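Side-chain contacts in L-lysine 6-monooxygenase involved in desferrioxamine biosynthesis (Erwinia amylovora CFBP1430, PDB 5O8P), which uses FAD and NADPH to hydroxylate an amine nitrogen, probably that of cadaverine, in the biosynthesis of the siderophore desferrioxamine: residues Val137-Thr142 and Lys146-Leu151; Tyr209-Asp214 and Phe218-Asn223. One frame throughout, in Å; residues are numbered along the deposited sequence.

Contact 1: residues Val137-Thr142 and Lys146-Leu151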
loop_
_atom_site.group_PDB
_atom_site.type_symbol
_atom_site.label_atom_id
_atom_site.label_comp_id
_atom_site.label_asym_id
_atom_site.label_seq_id
_atom_site.Cartn_x
_atom_site.Cartn_y
_atom_site.Cartn_z
ATOM N N VAL B 137 -18.830 36.068 33.417
ATOM C CA VAL B 137 -18.588 34.620 33.569
ATOM C C VAL B 137 -18.098 34.335 34.984
ATOM O O VAL B 137 -16.994 34.739 35.331
ATOM C CB VAL B 137 -17.500 34.148 32.570
ATOM C CG1 VAL B 137 -17.121 32.689 32.788
ATOM C CG2 VAL B 137 -17.957 34.388 31.145
ATOM N N ARG B 138 -18.900 33.639 35.788
ATOM C CA ARG B 138 -18.534 33.337 37.179
ATOM C C ARG B 138 -17.853 31.969 37.263
ATOM O O ARG B 138 -18.463 30.936 36.966
ATOM C CB ARG B 138 -19.758 33.402 38.099
ATOM C CG ARG B 138 -19.427 33.768 39.551
ATOM C CD ARG B 138 -20.673 33.889 40.432
ATOM N NE ARG B 138 -21.404 32.606 40.484
ATOM C CZ ARG B 138 -22.726 32.420 40.319
ATOM N NH1 ARG B 138 -23.564 33.442 40.112
ATOM N NH2 ARG B 138 -23.218 31.181 40.375
ATOM N N SER B 139 -16.579 31.980 37.662
ATOM C CA SER B 139 -15.783 30.768 37.821
ATOM C C SER B 139 -15.573 30.394 39.282
ATOM O O SER B 139 -15.835 31.189 40.192
ATOM C CB SER B 139 -14.417 30.951 37.166
ATOM O OG SER B 139 -13.481 31.541 38.049
ATOM N N THR B 140 -15.082 29.176 39.483
ATOM C CA THR B 140 -14.703 28.666 40.801
ATOM C C THR B 140 -13.379 27.942 40.629
ATOM O O THR B 140 -13.286 27.046 39.795
ATOM C CB THR B 140 -15.765 27.682 41.345
ATOM O OG1 THR B 140 -16.955 28.397 41.721
ATOM C CG2 THR B 140 -15.270 26.917 42.555
ATOM N N ASP B 141 -12.354 28.317 41.397
ATOM C CA ASP B 141 -11.075 27.604 41.364
ATOM C C ASP B 141 -11.230 26.210 41.976
ATOM O O ASP B 141 -11.647 26.085 43.123
ATOM C CB ASP B 141 -9.972 28.392 42.074
ATOM C CG ASP B 141 -8.594 27.745 41.926
ATOM O OD1 ASP B 141 -7.910 27.976 40.908
ATOM O OD2 ASP B 141 -8.197 26.994 42.835
ATOM N N THR B 142 -10.909 25.174 41.205
ATOM C CA THR B 142 -11.130 23.801 41.617
ATOM C C THR B 142 -10.299 23.386 42.829
ATOM O O THR B 142 -10.763 22.603 43.647
ATOM C CB THR B 142 -10.789 22.803 40.481
ATOM O OG1 THR B 142 -11.446 23.174 39.262
ATOM C CG2 THR B 142 -11.189 21.364 40.869
ATOM N N LYS B 146 -11.985 29.354 45.389
ATOM C CA LYS B 146 -12.087 30.808 45.209
ATOM C C LYS B 146 -12.996 31.208 44.047
ATOM O O LYS B 146 -12.860 30.665 42.956
ATOM C CB LYS B 146 -10.693 31.383 44.969
ATOM C CG LYS B 146 -10.657 32.890 44.754
ATOM C CD LYS B 146 -9.239 33.412 44.775
ATOM C CE LYS B 146 -9.233 34.931 44.742
ATOM N NZ LYS B 146 -7.881 35.481 44.466
ATOM N N GLN B 147 -13.903 32.154 44.285
ATOM C CA GLN B 147 -14.763 32.705 43.246
ATOM C C GLN B 147 -14.018 33.799 42.488
ATOM O O GLN B 147 -13.263 34.565 43.078
ATOM C CB GLN B 147 -16.041 33.290 43.862
ATOM C CG GLN B 147 -16.868 32.306 44.686
ATOM C CD GLN B 147 -17.446 31.179 43.857
ATOM O OE1 GLN B 147 -18.073 31.428 42.826
ATOM N NE2 GLN B 147 -17.237 29.940 44.292
ATOM N N GLN B 148 -14.222 33.854 41.178
ATOM C CA GLN B 148 -13.739 34.974 40.352
ATOM C C GLN B 148 -14.768 35.239 39.263
ATOM O O GLN B 148 -15.495 34.334 38.857
ATOM C CB GLN B 148 -12.371 34.692 39.716
ATOM C CG GLN B 148 -11.640 33.468 40.244
ATOM C CD GLN B 148 -10.282 33.263 39.598
ATOM O OE1 GLN B 148 -9.603 34.233 39.208
ATOM N NE2 GLN B 148 -9.872 31.989 39.484
ATOM N N GLU B 149 -14.845 36.495 38.823
ATOM C CA GLU B 149 -15.711 36.898 37.711
ATOM C C GLU B 149 -14.859 37.452 36.589
ATOM O O GLU B 149 -13.925 38.215 36.817
ATOM C CB GLU B 149 -16.775 37.906 38.157
ATOM C CG GLU B 149 -17.954 37.213 38.831
ATOM C CD GLU B 149 -19.072 38.141 39.286
ATOM O OE1 GLU B 149 -18.987 39.389 39.067
ATOM O OE2 GLU B 149 -20.049 37.571 39.853
ATOM N N TRP B 150 -15.163 37.008 35.380
ATOM C CA TRP B 150 -14.438 37.400 34.196
ATOM C C TRP B 150 -15.425 38.151 33.331
ATOM O O TRP B 150 -16.573 37.723 33.165
ATOM C CB TRP B 150 -13.927 36.167 33.470
ATOM C CG TRP B 150 -13.137 35.238 34.330
ATOM C CD1 TRP B 150 -13.620 34.337 35.228
ATOM C CD2 TRP B 150 -11.718 35.102 34.360
ATOM N NE1 TRP B 150 -12.590 33.650 35.817
ATOM C CE2 TRP B 150 -11.407 34.101 35.300
ATOM C CE3 TRP B 150 -10.678 35.736 33.680
ATOM C CZ2 TRP B 150 -10.096 33.719 35.585
ATOM C CZ3 TRP B 150 -9.378 35.355 33.949
ATOM C CH2 TRP B 150 -9.094 34.356 34.900
ATOM N N LEU B 151 -14.992 39.291 32.807
ATOM C CA LEU B 151 -15.817 40.098 31.925
ATOM C C LEU B 151 -15.340 39.922 30.504
ATOM O O LEU B 151 -14.141 39.741 30.270
ATOM C CB LEU B 151 -15.731 41.556 32.349
ATOM C CG LEU B 151 -16.379 41.805 33.712
ATOM C CD1 LEU B 151 -15.886 43.086 34.377
ATOM C CD2 LEU B 151 -17.890 41.791 33.558
#
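Trp150 turns the edge of its indole to Ser139, and NE1 donates to OG across 3.2 Å with an N-H...O angle of 164°. The hydroxyl lies 2° out of the ring plane, an in-plane bond that helps to set the rotation of the indole. Ser139 meets it with OG tucked between its own backbone N and carbonyl carbon (chi1 87°), and the same hydroxyl also touches CG of Gln148 at 3.5 Å. Val137 lies directly across from Trp150 in a hydrogen-bonded antiparallel pair: Val137 N reaches Trp150 O at 2.8 Å, and Trp150 N answers to Val137 O at 2.9 Å. Val137 CB stands 4.2 Å from Trp150 CB. Val137 and Trp150 both also rest on Ile12 and Leu38. Thr140 and Gln147 run side by side on the other face of this beta hairpin, joined by a weak bond from Gln147 NE2 to Thr140 OG1 (3.0 Å). Nearby, Arg138 CG packs on Glu149 CG at 3.8 Å, while the Glu149 carboxylate forms its salt bridge with Arg136. Neutral hydrogen bonds and apolar contact thus tie the two strands together, with the indole N-H satisfied from within the hairpin.

Contact 2: residues Tyr209-Asp214 and Phe218-Asn223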
loop_
_atom_site.group_PDB
_atom_site.type_symbol
_atom_site.label_atom_id
_atom_site.label_comp_id
_atom_site.label_asym_id
_atom_site.label_seq_id
_atom_site.Cartn_x
_atom_site.Cartn_y
_atom_site.Cartn_z
ATOM N N TYR B 209 -10.342 -4.917 18.667
ATOM C CA TYR B 209 -9.026 -5.349 18.229
ATOM C C TYR B 209 -8.064 -5.561 19.402
ATOM O O TYR B 209 -7.298 -6.527 19.419
ATOM C CB TYR B 209 -8.443 -4.340 17.228
ATOM C CG TYR B 209 -7.179 -4.832 16.581
ATOM C CD1 TYR B 209 -7.221 -5.701 15.496
ATOM C CD2 TYR B 209 -5.942 -4.460 17.076
ATOM C CE1 TYR B 209 -6.060 -6.167 14.913
ATOM C CE2 TYR B 209 -4.778 -4.920 16.495
ATOM C CZ TYR B 209 -4.849 -5.777 15.420
ATOM O OH TYR B 209 -3.699 -6.220 14.846
ATOM N N ASP B 210 -8.100 -4.648 20.370
ATOM C CA ASP B 210 -7.210 -4.706 21.535
ATOM C C ASP B 210 -7.449 -5.989 22.323
ATOM O O ASP B 210 -6.500 -6.684 22.669
ATOM C CB ASP B 210 -7.436 -3.484 22.439
ATOM C CG ASP B 210 -6.275 -3.214 23.378
ATOM O OD1 ASP B 210 -5.159 -2.974 22.877
ATOM O OD2 ASP B 210 -6.500 -3.180 24.610
ATOM N N LEU B 211 -8.724 -6.292 22.574
ATOM C CA LEU B 211 -9.122 -7.488 23.312
ATOM C C LEU B 211 -8.883 -8.765 22.515
ATOM O O LEU B 211 -8.455 -9.767 23.086
ATOM C CB LEU B 211 -10.599 -7.404 23.751
ATOM C CG LEU B 211 -10.923 -6.289 24.756
ATOM C CD1 LEU B 211 -12.428 -6.131 24.937
ATOM C CD2 LEU B 211 -10.253 -6.556 26.085
ATOM N N LEU B 212 -9.156 -8.728 21.208
ATOM C CA LEU B 212 -8.939 -9.882 20.316
ATOM C C LEU B 212 -7.477 -10.328 20.307
ATOM O O LEU B 212 -7.191 -11.518 20.223
ATOM C CB LEU B 212 -9.393 -9.565 18.887
ATOM C CG LEU B 212 -9.301 -10.692 17.845
ATOM C CD1 LEU B 212 -10.071 -11.928 18.286
ATOM C CD2 LEU B 212 -9.817 -10.212 16.496
ATOM N N THR B 213 -6.570 -9.365 20.403
ATOM C CA THR B 213 -5.141 -9.632 20.522
ATOM C C THR B 213 -4.813 -10.615 21.644
ATOM O O THR B 213 -3.978 -11.484 21.461
ATOM C CB THR B 213 -4.378 -8.306 20.724
ATOM O OG1 THR B 213 -4.532 -7.494 19.547
ATOM C CG2 THR B 213 -2.901 -8.531 21.003
ATOM N N ASP B 214 -5.489 -10.503 22.784
ATOM C CA ASP B 214 -5.218 -11.364 23.939
ATOM C C ASP B 214 -6.288 -12.439 24.184
ATOM O O ASP B 214 -6.375 -12.984 25.291
ATOM C CB ASP B 214 -5.051 -10.499 25.197
ATOM C CG ASP B 214 -3.985 -9.426 25.044
ATOM O OD1 ASP B 214 -2.975 -9.646 24.334
ATOM O OD2 ASP B 214 -4.159 -8.357 25.661
ATOM N N PHE B 218 -6.022 -14.941 27.674
ATOM C CA PHE B 218 -7.028 -15.060 28.736
ATOM C C PHE B 218 -8.148 -15.962 28.240
ATOM O O PHE B 218 -8.147 -16.411 27.098
ATOM C CB PHE B 218 -7.578 -13.696 29.121
ATOM C CG PHE B 218 -6.519 -12.703 29.493
ATOM C CD1 PHE B 218 -5.863 -11.964 28.522
ATOM C CD2 PHE B 218 -6.197 -12.481 30.821
ATOM C CE1 PHE B 218 -4.888 -11.039 28.862
ATOM C CE2 PHE B 218 -5.218 -11.559 31.172
ATOM C CZ PHE B 218 -4.563 -10.835 30.188
ATOM N N GLY B 219 -9.112 -16.244 29.099
ATOM C CA GLY B 219 -10.187 -17.159 28.716
ATOM C C GLY B 219 -11.124 -16.677 27.619
ATOM O O GLY B 219 -11.630 -17.488 26.853
ATOM N N TYR B 220 -11.294 -15.360 27.502
ATOM C CA TYR B 220 -12.634 -14.801 27.264
ATOM C C TYR B 220 -13.286 -15.092 25.934
ATOM O O TYR B 220 -12.618 -15.299 24.923
ATOM C CB TYR B 220 -12.734 -13.292 27.577
ATOM C CG TYR B 220 -11.635 -12.415 27.032
ATOM C CD1 TYR B 220 -11.658 -11.962 25.715
ATOM C CD2 TYR B 220 -10.581 -12.015 27.852
ATOM C CE1 TYR B 220 -10.639 -11.158 25.228
ATOM C CE2 TYR B 220 -9.570 -11.207 27.372
ATOM C CZ TYR B 220 -9.597 -10.778 26.065
ATOM O OH TYR B 220 -8.573 -9.987 25.618
ATOM N N GLN B 221 -14.614 -15.136 25.981
ATOM C CA GLN B 221 -15.446 -14.974 24.805
ATOM C C GLN B 221 -15.443 -13.484 24.491
ATOM O O GLN B 221 -15.506 -12.650 25.409
ATOM C CB GLN B 221 -16.873 -15.461 25.071
ATOM C CG GLN B 221 -17.829 -15.242 23.909
ATOM C CD GLN B 221 -19.175 -15.896 24.133
ATOM O OE1 GLN B 221 -20.066 -15.315 24.742
ATOM N NE2 GLN B 221 -19.333 -17.104 23.621
ATOM N N LEU B 222 -15.362 -13.150 23.207
ATOM C CA LEU B 222 -15.282 -11.765 22.783
ATOM C C LEU B 222 -16.351 -11.474 21.739
ATOM O O LEU B 222 -16.247 -11.887 20.583
ATOM C CB LEU B 222 -13.888 -11.467 22.254
ATOM C CG LEU B 222 -13.626 -10.016 21.872
ATOM C CD1 LEU B 222 -13.884 -9.099 23.060
ATOM C CD2 LEU B 222 -12.202 -9.849 21.356
ATOM N N ASN B 223 -17.380 -10.748 22.164
ATOM C CA ASN B 223 -18.528 -10.460 21.317
ATOM C C ASN B 223 -18.539 -9.010 20.873
ATOM O O ASN B 223 -17.895 -8.161 21.488
ATOM C CB ASN B 223 -19.802 -10.811 22.067
ATOM C CG ASN B 223 -19.812 -12.256 22.527
ATOM O OD1 ASN B 223 -19.357 -13.143 21.809
ATOM N ND2 ASN B 223 -20.306 -12.495 23.720
#
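After helix 202-213 the chain turns back, Phe218 N bonding to Asp214 O at 3.1 Å, nearly straight at 170°, before strand 221-225 begins. Among the side chains, Tyr220 makes the hydrogen bond across the contact. Its OH donates to Leu211 O at 2.5 Å, in the carbonyl plane and on a lone pair, while the same oxygen also accepts from Asp214 N. A side chain from the loop just before strand 221-225 thereby grips a carbonyl near the C-terminal end of the helix. CG of Tyr220 sits between its backbone N and carbonyl carbon (chi1 47°), which swings the ring toward the helix. Gln190 of helix 182-190 binds both this hydroxyl and OD2 of Asp214. This is the helix-to-strand half of a beta-alpha-beta unit, strand 194-198, helix 202-213 and strand 221-225, in the parallel sheet of a Rossmann-type domain. Leu222 fills the seam between helix and sheet by forking its two methyls: CD1 meets Leu211 CB at 3.8 Å, and CD2 lies against Leu212 CB, also at 3.8 Å. Leu211 crosses Leu222 at about a right angle, and both touch Ile195 of the neighbouring strand. At the turn itself the Phe218 ring presents its edge to Asp214, with CE1 3.7 Å from Asp214 CB and Asp214 O in the ring plane.

In the fold
Contacts 1 and 2 lie in different parts of the enzyme, their centres 46 Å apart and their nearest atoms about 30 Å apart, and contact 1 closes before contact 2 opens along the chain. Contact 1 belongs to the mixed sheet beside the FAD: the Ser139 side chain is about 8 Å from the bound cofactor, and that of Val137 about 4 Å from the side chain of Val123, an FAD-binding residue. Contact 2 belongs to the separate five-stranded parallel sheet; the side chain of Leu211 is about 11 Å from that of Ser203, an NADP(+)-binding residue, although the nucleotide is not bound to this chain in the model. Contact 1 is thus the one close to the bound FAD.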